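Local coordinates for protein putative oxidoreductase (Mycobacterium avium, PDB 3QHA) that probably catalyses an NAD(P)-dependent oxidation or reduction, like the related 3-hydroxyisobutyrate and 6-phosphogluconate dehydrogenases, at residues B[186-189]-B[190-194]; B[208-211]-B[212-216]; B[218-221]-B[222-225]; B[248-251]-B[252-256]. All blocks are in the same frame, centred on the assembly; numbering follows the deposited sequence.

Interaction 1 of 4, residues B[186-189]-B[190-194]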
loop_
_atom_site.group_PDB
_atom_site.type_symbol
_atom_site.label_atom_id
_atom_site.label_comp_id
_atom_site.label_asym_id
_atom_site.label_seq_id
_atom_site.Cartn_x
_atom_site.Cartn_y
_atom_site.Cartn_z
ATOM N N MET B 186 9.386 0.264 8.587
ATOM C CA MET B 186 8.830 -0.880 9.309
ATOM C C MET B 186 7.538 -1.324 8.628
ATOM O O MET B 186 7.331 -2.520 8.399
ATOM C CB MET B 186 8.556 -0.542 10.773
ATOM C CG MET B 186 8.209 -1.757 11.605
ATOM S SD MET B 186 8.020 -1.381 13.350
ATOM C CE MET B 186 6.486 -0.455 13.326
ATOM N N LEU B 187 6.684 -0.355 8.297
ATOM C CA LEU B 187 5.440 -0.628 7.573
ATOM C C LEU B 187 5.694 -1.186 6.180
ATOM O O LEU B 187 4.992 -2.107 5.751
ATOM C CB LEU B 187 4.575 0.630 7.461
ATOM C CG LEU B 187 3.270 0.499 6.660
ATOM C CD1 LEU B 187 2.323 -0.501 7.315
ATOM C CD2 LEU B 187 2.599 1.859 6.528
ATOM N N THR B 188 6.672 -0.622 5.470
ATOM C CA THR B 188 6.999 -1.083 4.123
ATOM C C THR B 188 7.304 -2.574 4.138
ATOM O O THR B 188 6.702 -3.346 3.391
ATOM C CB THR B 188 8.211 -0.323 3.529
ATOM O OG1 THR B 188 7.917 1.076 3.461
ATOM C CG2 THR B 188 8.545 -0.830 2.124
ATOM N N PHE B 189 8.215 -2.975 5.023
ATOM C CA PHE B 189 8.744 -4.334 5.016
ATOM C C PHE B 189 7.860 -5.344 5.740
ATOM O O PHE B 189 7.845 -6.523 5.374
ATOM C CB PHE B 189 10.180 -4.346 5.545
ATOM C CG PHE B 189 11.163 -3.749 4.581
ATOM C CD1 PHE B 189 11.775 -2.531 4.841
ATOM C CD2 PHE B 189 11.445 -4.392 3.385
ATOM C CE1 PHE B 189 12.671 -1.983 3.932
ATOM C CE2 PHE B 189 12.337 -3.851 2.477
ATOM C CZ PHE B 189 12.950 -2.647 2.745
ATOM N N THR B 190 7.116 -4.890 6.745
ATOM C CA THR B 190 6.084 -5.729 7.343
ATOM C C THR B 190 4.992 -5.999 6.304
ATOM O O THR B 190 4.466 -7.111 6.236
ATOM C CB THR B 190 5.472 -5.095 8.611
ATOM O OG1 THR B 190 6.499 -4.883 9.587
ATOM C CG2 THR B 190 4.404 -6.002 9.205
ATOM N N SER B 191 4.672 -4.999 5.482
ATOM C CA SER B 191 3.637 -5.168 4.456
ATOM C C SER B 191 4.109 -6.037 3.285
ATOM O O SER B 191 3.308 -6.773 2.710
ATOM C CB SER B 191 3.097 -3.816 3.966
ATOM O OG SER B 191 3.948 -3.230 2.997
ATOM N N TYR B 192 5.395 -5.964 2.935
ATOM C CA TYR B 192 5.979 -6.912 1.968
ATOM C C TYR B 192 5.924 -8.345 2.508
ATOM O O TYR B 192 5.563 -9.271 1.783
ATOM C CB TYR B 192 7.433 -6.558 1.614
ATOM C CG TYR B 192 7.646 -5.326 0.739
ATOM C CD1 TYR B 192 6.577 -4.636 0.153
ATOM C CD2 TYR B 192 8.936 -4.873 0.469
ATOM C CE1 TYR B 192 6.798 -3.512 -0.655
ATOM C CE2 TYR B 192 9.164 -3.758 -0.333
ATOM C CZ TYR B 192 8.092 -3.085 -0.894
ATOM O OH TYR B 192 8.324 -1.985 -1.689
ATOM N N ALA B 193 6.286 -8.524 3.778
ATOM C CA ALA B 193 6.143 -9.821 4.446
ATOM C C ALA B 193 4.719 -10.357 4.301
ATOM O O ALA B 193 4.517 -11.516 3.936
ATOM C CB ALA B 193 6.513 -9.706 5.915
ATOM N N ALA B 194 3.739 -9.501 4.582
ATOM C CA ALA B 194 2.323 -9.864 4.459
ATOM C C ALA B 194 1.933 -10.185 3.019
ATOM O O ALA B 194 1.120 -11.081 2.781
ATOM C CB ALA B 194 1.438 -8.752 5.005
#
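Thr190 holds OG1 beside its own backbone N and anti to its carbonyl carbon (chi1 -60°), which drops the hydroxyl back onto Met186 O, 2.8 Å from OG1. The same oxygen takes the helical bond from Thr190 N at 2.9 Å, and the two donors reach it from opposite faces of the carbonyl plane. One residue on, Ser191 turns OG into the slot between its backbone N and carbonyl carbon (chi1 81°). From there OG gives a 2.8 Å bond to Thr188 O, coming from above the carbonyl plane, while Tyr192 N bonds to that oxygen at 3.0 Å. Both hydroxyls are thus spent on carbonyls of the preceding turn, a common way for threonine and serine to be satisfied inside a buried helix.

Tyr192 lies alongside Thr188, both side chains pointing the same way. Methyl CG2 of Thr188 sits over a face of the phenol ring, 4.1 Å from the ring centroid, as a CH-pi contact. Phe189 meets the tyrosine obliquely: CD2 of Phe189 is 3.9 Å from CD2 of Tyr192, with the ring planes nearly perpendicular at 88°.

The second subunit covers this turn: its Ser191 packs on Leu187, its Ala194 on Thr190 and its Gly255 on Phe189. The turn belongs to helix 176-204, which, as in related beta-hydroxyacid dehydrogenases, leads from the Rossmann domain into the all-helical C-terminal domain; here it packs against its own copy in the second subunit.

Interaction 2 of 4, residues B[208-211]-B[212-216]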
loop_
_atom_site.group_PDB
_atom_site.type_symbol
_atom_site.label_atom_id
_atom_site.label_comp_id
_atom_site.label_asym_id
_atom_site.label_seq_id
_atom_site.Cartn_x
_atom_site.Cartn_y
_atom_site.Cartn_z
ATOM N N ASP B 208 -3.837 -17.556 -9.692
ATOM C CA ASP B 208 -2.797 -16.950 -10.519
ATOM C C ASP B 208 -2.194 -15.744 -9.794
ATOM O O ASP B 208 -2.897 -14.770 -9.509
ATOM C CB ASP B 208 -3.407 -16.536 -11.866
ATOM C CG ASP B 208 -2.406 -15.886 -12.798
ATOM O OD1 ASP B 208 -2.293 -14.646 -12.780
ATOM O OD2 ASP B 208 -1.752 -16.613 -13.574
ATOM N N LEU B 209 -0.895 -15.813 -9.507
ATOM C CA LEU B 209 -0.203 -14.758 -8.770
ATOM C C LEU B 209 -0.059 -13.455 -9.566
ATOM O O LEU B 209 -0.155 -12.372 -8.990
ATOM C CB LEU B 209 1.174 -15.246 -8.299
ATOM C CG LEU B 209 1.187 -16.438 -7.334
ATOM C CD1 LEU B 209 2.578 -16.622 -6.737
ATOM C CD2 LEU B 209 0.153 -16.285 -6.220
ATOM N N GLN B 210 0.166 -13.558 -10.876
ATOM C CA GLN B 210 0.252 -12.373 -11.739
ATOM C C GLN B 210 -1.008 -11.517 -11.599
ATOM O O GLN B 210 -0.924 -10.299 -11.419
ATOM C CB GLN B 210 0.446 -12.768 -13.213
ATOM C CG GLN B 210 1.774 -13.445 -13.527
ATOM C CD GLN B 210 1.853 -13.958 -14.956
ATOM O OE1 GLN B 210 1.571 -13.230 -15.910
ATOM N NE2 GLN B 210 2.244 -15.217 -15.109
ATOM N N ALA B 211 -2.168 -12.170 -11.664
ATOM C CA ALA B 211 -3.460 -11.492 -11.549
ATOM C C ALA B 211 -3.659 -10.881 -10.164
ATOM O O ALA B 211 -4.149 -9.756 -10.048
ATOM C CB ALA B 211 -4.605 -12.463 -11.871
ATOM N N LEU B 212 -3.277 -11.622 -9.123
ATOM C CA LEU B 212 -3.387 -11.133 -7.744
ATOM C C LEU B 212 -2.601 -9.839 -7.561
ATOM O O LEU B 212 -3.088 -8.894 -6.939
ATOM C CB LEU B 212 -2.899 -12.184 -6.739
ATOM C CG LEU B 212 -2.839 -11.734 -5.269
ATOM C CD1 LEU B 212 -4.214 -11.297 -4.775
ATOM C CD2 LEU B 212 -2.260 -12.826 -4.379
ATOM N N GLY B 213 -1.386 -9.806 -8.103
ATOM C CA GLY B 213 -0.547 -8.615 -8.049
ATOM C C GLY B 213 -1.171 -7.440 -8.777
ATOM O O GLY B 213 -1.168 -6.322 -8.266
ATOM N N ARG B 214 -1.719 -7.690 -9.965
ATOM C CA ARG B 214 -2.377 -6.627 -10.729
ATOM C C ARG B 214 -3.547 -6.026 -9.944
ATOM O O ARG B 214 -3.704 -4.809 -9.916
ATOM C CB ARG B 214 -2.822 -7.112 -12.122
ATOM C CG ARG B 214 -1.677 -7.133 -13.148
ATOM C CD ARG B 214 -2.139 -7.372 -14.595
ATOM N NE ARG B 214 -3.108 -8.463 -14.731
ATOM C CZ ARG B 214 -2.808 -9.752 -14.920
ATOM N NH1 ARG B 214 -1.546 -10.166 -14.990
ATOM N NH2 ARG B 214 -3.790 -10.643 -15.034
ATOM N N VAL B 215 -4.338 -6.871 -9.284
ATOM C CA VAL B 215 -5.463 -6.390 -8.476
ATOM C C VAL B 215 -4.973 -5.554 -7.296
ATOM O O VAL B 215 -5.506 -4.475 -7.036
ATOM C CB VAL B 215 -6.343 -7.549 -7.960
ATOM C CG1 VAL B 215 -7.408 -7.034 -6.991
ATOM C CG2 VAL B 215 -6.993 -8.278 -9.128
ATOM N N VAL B 216 -3.949 -6.047 -6.602
ATOM C CA VAL B 216 -3.387 -5.346 -5.448
ATOM C C VAL B 216 -2.925 -3.941 -5.828
ATOM O O VAL B 216 -3.331 -2.961 -5.203
ATOM C CB VAL B 216 -2.203 -6.127 -4.829
ATOM C CG1 VAL B 216 -1.476 -5.278 -3.781
ATOM C CG2 VAL B 216 -2.694 -7.436 -4.214
HETATM O O HOH W 1 -3.063 -13.386 -15.203
HETATM O O HOH W 2 -0.588 -11.942 -16.923
#
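An N-cap opens helix 209-223, and the contact runs from that cap through the first turns. Arg214 folds back along the helix over Gln210 and Ala211: its guanidinium lays one face on the backbone, with NH2 3.6 Å from Ala211 CA and NH1 3.6 Å from Gln210 O, and the CB atoms of both residues lie just beyond. A bend at chi3 (-46°) turns the long chain back toward the start of the helix.

Asp208 is the cap. Its OD1 accepts from Ala211 N at 2.7 Å, met nearly end-on to the carboxylate C-O bond, so it occupies one of the N-H groups that a helix start leaves without a carbonyl. In this helix of the C-terminal domain the capping carboxylate is also tied to the arginine through solvent: one water donates to Asp208 OD1 at 2.8 Å and accepts from Arg214 NH2, lying in plane at the guanidinium edge. A second water donates to Gln210 OE1 at 2.7 Å and takes a weak bond from Arg214 NH1. Asp208 OD1 and Arg214 NH2 stay 4.8 Å apart, so the opposite charges do not touch, though they probably still attract each other. Leu209 and Leu212 turn instead onto Ala202 of helix 176-204, while Ala211 packs on Ile169 of the second subunit.

Interaction 3 of 4, residues B[218-221]-B[222-225]; sequences HTDA and LTGG
Among the main-chain bonds that link 218-221 to 222-225, the one from Thr223 N to Thr219 O is a regular helical bond of 2.9 Å, whereas that from Leu222 N to His218 O is weak at 3.4 Å. The last in the series joins Gly224 N to Asp220 O over 3.0 Å, the donor standing above the carbonyl plane.

Solvent carries the side-chain polar contact. Asp220 OD1 and Thr223 OG1 are 3.8 Å apart, and a water spans them, donating to OD1 at 2.9 Å and bonding to OG1 at 2.8 Å. Thr223 reaches it with OG1 set between its own backbone N and carbonyl carbon (chi1 66°), a rotation that also lets OG1 accept a weak bond from Gly225 N. Helix 209-223 ends here: Gly224 breaks away with positive phi (104°), which brings Gly225 CA to 3.7 Å from Asp220 OD1. Gly225 also has positive phi (91°), and in both residues a CB would press on the preceding carbonyl O. Across the dimer, Asp220 OD1 forms a salt bridge with Arg184 of the second subunit, which also bonds to Thr219 OG1, a hydroxyl already bonded to Val215 O in its own helix.

Apolar contact comes from Leu222, which crosses His218 at a slant and brings CD1 to 3.7 Å from His218 NE2. That nitrogen is hydrogen-bonded to Glu142 O of the second subunit.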
loop_
_atom_site.group_PDB
_atom_site.type_symbol
_atom_site.label_atom_id
_atom_site.label_comp_id
_atom_site.label_asym_id
_atom_site.label_seq_id
_atom_site.Cartn_x
_atom_site.Cartn_y
_atom_site.Cartn_z
ATOM N N HIS B 218 -3.566 -2.146 -8.549
ATOM C CA HIS B 218 -4.632 -1.305 -9.079
ATOM C C HIS B 218 -5.478 -0.712 -7.962
ATOM O O HIS B 218 -5.749 0.489 -7.952
ATOM C CB HIS B 218 -5.538 -2.077 -10.034
ATOM C CG HIS B 218 -6.708 -1.276 -10.510
ATOM N ND1 HIS B 218 -6.596 -0.305 -11.480
ATOM C CD2 HIS B 218 -8.006 -1.275 -10.123
ATOM C CE1 HIS B 218 -7.778 0.248 -11.684
ATOM N NE2 HIS B 218 -8.652 -0.326 -10.877
ATOM N N THR B 219 -5.891 -1.560 -7.025
ATOM C CA THR B 219 -6.797 -1.138 -5.963
ATOM C C THR B 219 -6.106 -0.231 -4.943
ATOM O O THR B 219 -6.735 0.676 -4.392
ATOM C CB THR B 219 -7.452 -2.352 -5.276
ATOM O OG1 THR B 219 -6.444 -3.279 -4.844
ATOM C CG2 THR B 219 -8.386 -3.054 -6.256
ATOM N N ASP B 220 -4.815 -0.458 -4.708
ATOM C CA ASP B 220 -4.040 0.421 -3.829
ATOM C C ASP B 220 -3.815 1.814 -4.431
ATOM O O ASP B 220 -3.691 2.790 -3.689
ATOM C CB ASP B 220 -2.710 -0.227 -3.418
ATOM C CG ASP B 220 -2.869 -1.203 -2.256
ATOM O OD1 ASP B 220 -3.907 -1.142 -1.564
ATOM O OD2 ASP B 220 -1.959 -2.029 -2.028
ATOM N N ALA B 221 -3.769 1.914 -5.760
ATOM C CA ALA B 221 -3.765 3.225 -6.414
ATOM C C ALA B 221 -5.061 3.973 -6.091
ATOM O O ALA B 221 -5.048 5.180 -5.852
ATOM C CB ALA B 221 -3.594 3.082 -7.925
ATOM N N LEU B 222 -6.175 3.244 -6.070
ATOM C CA LEU B 222 -7.486 3.834 -5.801
ATOM C C LEU B 222 -7.684 4.217 -4.338
ATOM O O LEU B 222 -8.078 5.345 -4.044
ATOM C CB LEU B 222 -8.602 2.869 -6.219
ATOM C CG LEU B 222 -8.681 2.488 -7.698
ATOM C CD1 LEU B 222 -9.789 1.470 -7.903
ATOM C CD2 LEU B 222 -8.909 3.721 -8.565
ATOM N N THR B 223 -7.421 3.285 -3.425
ATOM C CA THR B 223 -7.730 3.490 -2.003
ATOM C C THR B 223 -6.650 4.257 -1.237
ATOM O O THR B 223 -6.926 4.812 -0.172
ATOM C CB THR B 223 -7.971 2.159 -1.264
ATOM O OG1 THR B 223 -6.755 1.399 -1.222
ATOM C CG2 THR B 223 -9.075 1.350 -1.951
ATOM N N GLY B 224 -5.429 4.271 -1.767
ATOM C CA GLY B 224 -4.308 4.940 -1.108
ATOM C C GLY B 224 -3.334 3.988 -0.433
ATOM O O GLY B 224 -2.198 4.371 -0.140
ATOM N N GLY B 225 -3.769 2.755 -0.174
ATOM C CA GLY B 225 -2.917 1.748 0.462
ATOM C C GLY B 225 -3.043 1.753 1.979
ATOM O O GLY B 225 -3.957 2.372 2.523
HETATM O O HOH W 3 -6.741 -1.331 -1.869
#

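Interaction 4 of 4, residues B[248-251]-B[252-256]; sequences FLHT and RGLGE
Leu249 and Arg252 run side by side and point the same way, so that a leucine methyl rests on one face of the guanidinium. CD1 of Leu249 stands over the centre of that face, 3.5 Å above its plane and 3.6 Å from Arg252 CZ. The arginine leaves its CA with CG opposite the backbone N (chi1 -178°), stays extended through chi2 and then bends at chi3 (80°), which swings the planar group under the methyl. The methyl covers a face, while the N-H groups lie in the plane and remain able to bond. Through a hydrogen bond from NH1 to Val289 O and packing on Ala284, Arg252 ties helix 245-268 to helix 274-286 and the chain beyond it, within the all-helical C-terminal domain.

His250 and Leu254 are turned differently, crossing rather than running together. CG of Leu254 lies over one face of the imidazole, toward its rim and 4.3 Å from the ring centroid, 17° off the normal: a CH-pi contact. The branch carries CD1 further, to 3.7 Å from His250 NE2. The backbone of the same two residues is joined by a 3.0 Å bond from Leu254 N to His250 O.

Thr251 faces elsewhere. Its OG1 bonds to Pro247 O in the preceding turn, and its carbonyl O accepts from Gly255 N at 2.9 Å. Thr251 and Leu254 both pack on Phe189 of the second subunit.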
loop_
_atom_site.group_PDB
_atom_site.type_symbol
_atom_site.label_atom_id
_atom_site.label_comp_id
_atom_site.label_asym_id
_atom_site.label_seq_id
_atom_site.Cartn_x
_atom_site.Cartn_y
_atom_site.Cartn_z
ATOM N N PHE B 248 -14.325 3.321 11.202
ATOM C CA PHE B 248 -13.339 2.362 11.720
ATOM C C PHE B 248 -13.997 1.103 12.282
ATOM O O PHE B 248 -13.456 0.001 12.151
ATOM C CB PHE B 248 -12.426 3.020 12.763
ATOM C CG PHE B 248 -11.194 3.657 12.169
ATOM C CD1 PHE B 248 -11.263 4.372 10.979
ATOM C CD2 PHE B 248 -9.961 3.528 12.797
ATOM C CE1 PHE B 248 -10.124 4.948 10.428
ATOM C CE2 PHE B 248 -8.816 4.103 12.254
ATOM C CZ PHE B 248 -8.899 4.814 11.070
ATOM N N LEU B 249 -15.165 1.272 12.892
ATOM C CA LEU B 249 -15.944 0.145 13.383
ATOM C C LEU B 249 -16.350 -0.753 12.214
ATOM O O LEU B 249 -16.214 -1.973 12.283
ATOM C CB LEU B 249 -17.184 0.646 14.132
ATOM C CG LEU B 249 -17.826 -0.338 15.104
ATOM C CD1 LEU B 249 -16.855 -0.680 16.223
ATOM C CD2 LEU B 249 -19.117 0.247 15.664
ATOM N N HIS B 250 -16.835 -0.133 11.141
ATOM C CA HIS B 250 -17.149 -0.832 9.888
ATOM C C HIS B 250 -15.907 -1.557 9.342
ATOM O O HIS B 250 -15.989 -2.716 8.937
ATOM C CB HIS B 250 -17.718 0.180 8.874
ATOM C CG HIS B 250 -18.079 -0.401 7.540
ATOM N ND1 HIS B 250 -19.097 -1.316 7.369
ATOM C CD2 HIS B 250 -17.586 -0.154 6.303
ATOM C CE1 HIS B 250 -19.199 -1.624 6.087
ATOM N NE2 HIS B 250 -18.293 -0.932 5.418
ATOM N N THR B 251 -14.759 -0.880 9.361
ATOM C CA THR B 251 -13.489 -1.487 8.942
ATOM C C THR B 251 -13.070 -2.668 9.836
ATOM O O THR B 251 -12.547 -3.670 9.341
ATOM C CB THR B 251 -12.355 -0.437 8.893
ATOM O OG1 THR B 251 -12.655 0.542 7.889
ATOM C CG2 THR B 251 -11.009 -1.089 8.572
ATOM N N ARG B 252 -13.300 -2.551 11.143
ATOM C CA ARG B 252 -13.054 -3.666 12.064
ATOM C C ARG B 252 -13.917 -4.877 11.711
ATOM O O ARG B 252 -13.437 -6.009 11.723
ATOM C CB ARG B 252 -13.338 -3.253 13.507
ATOM C CG ARG B 252 -13.049 -4.343 14.529
ATOM C CD ARG B 252 -13.556 -3.956 15.897
ATOM N NE ARG B 252 -14.994 -4.173 16.037
ATOM C CZ ARG B 252 -15.687 -3.927 17.146
ATOM N NH1 ARG B 252 -15.081 -3.446 18.229
ATOM N NH2 ARG B 252 -16.994 -4.163 17.177
ATOM N N GLY B 253 -15.192 -4.631 11.414
ATOM C CA GLY B 253 -16.121 -5.693 11.042
ATOM C C GLY B 253 -15.701 -6.400 9.767
ATOM O O GLY B 253 -15.605 -7.628 9.734
ATOM N N LEU B 254 -15.444 -5.624 8.716
ATOM C CA LEU B 254 -14.959 -6.171 7.445
ATOM C C LEU B 254 -13.655 -6.946 7.624
ATOM O O LEU B 254 -13.499 -8.046 7.086
ATOM C CB LEU B 254 -14.722 -5.055 6.421
ATOM C CG LEU B 254 -15.922 -4.291 5.858
ATOM C CD1 LEU B 254 -15.425 -3.236 4.871
ATOM C CD2 LEU B 254 -16.928 -5.223 5.185
ATOM N N GLY B 255 -12.725 -6.361 8.373
ATOM C CA GLY B 255 -11.391 -6.934 8.550
ATOM C C GLY B 255 -11.396 -8.261 9.278
ATOM O O GLY B 255 -10.780 -9.224 8.830
ATOM N N GLU B 256 -12.101 -8.308 10.402
ATOM C CA GLU B 256 -12.206 -9.526 11.197
ATOM C C GLU B 256 -12.937 -10.635 10.440
ATOM O O GLU B 256 -12.594 -11.810 10.568
ATOM C CB GLU B 256 -12.886 -9.225 12.533
ATOM C CG GLU B 256 -12.008 -8.383 13.456
ATOM C CD GLU B 256 -12.640 -8.100 14.804
ATOM O OE1 GLU B 256 -13.809 -8.486 15.013
ATOM O OE2 GLU B 256 -11.965 -7.490 15.659
#

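From the N terminus, the chain leaves the Rossmann domain along helix 176-204, which holds interaction 1. Helix 209-223 follows, with interaction 2 at its start and interaction 3 at its end, their centres 14 Å apart. Interaction 4 comes last, on helix 245-268. Every contact joins adjoining segments, so none closes a long loop; the four lie in series and neither nest nor cross. Interactions 1 and 4 have centres 21 Å apart within the chain yet meet across the dimer, where Phe189 of one subunit packs on Thr251, Leu254 and Gly255 of the other. Interactions 2 and 3 also face the second subunit.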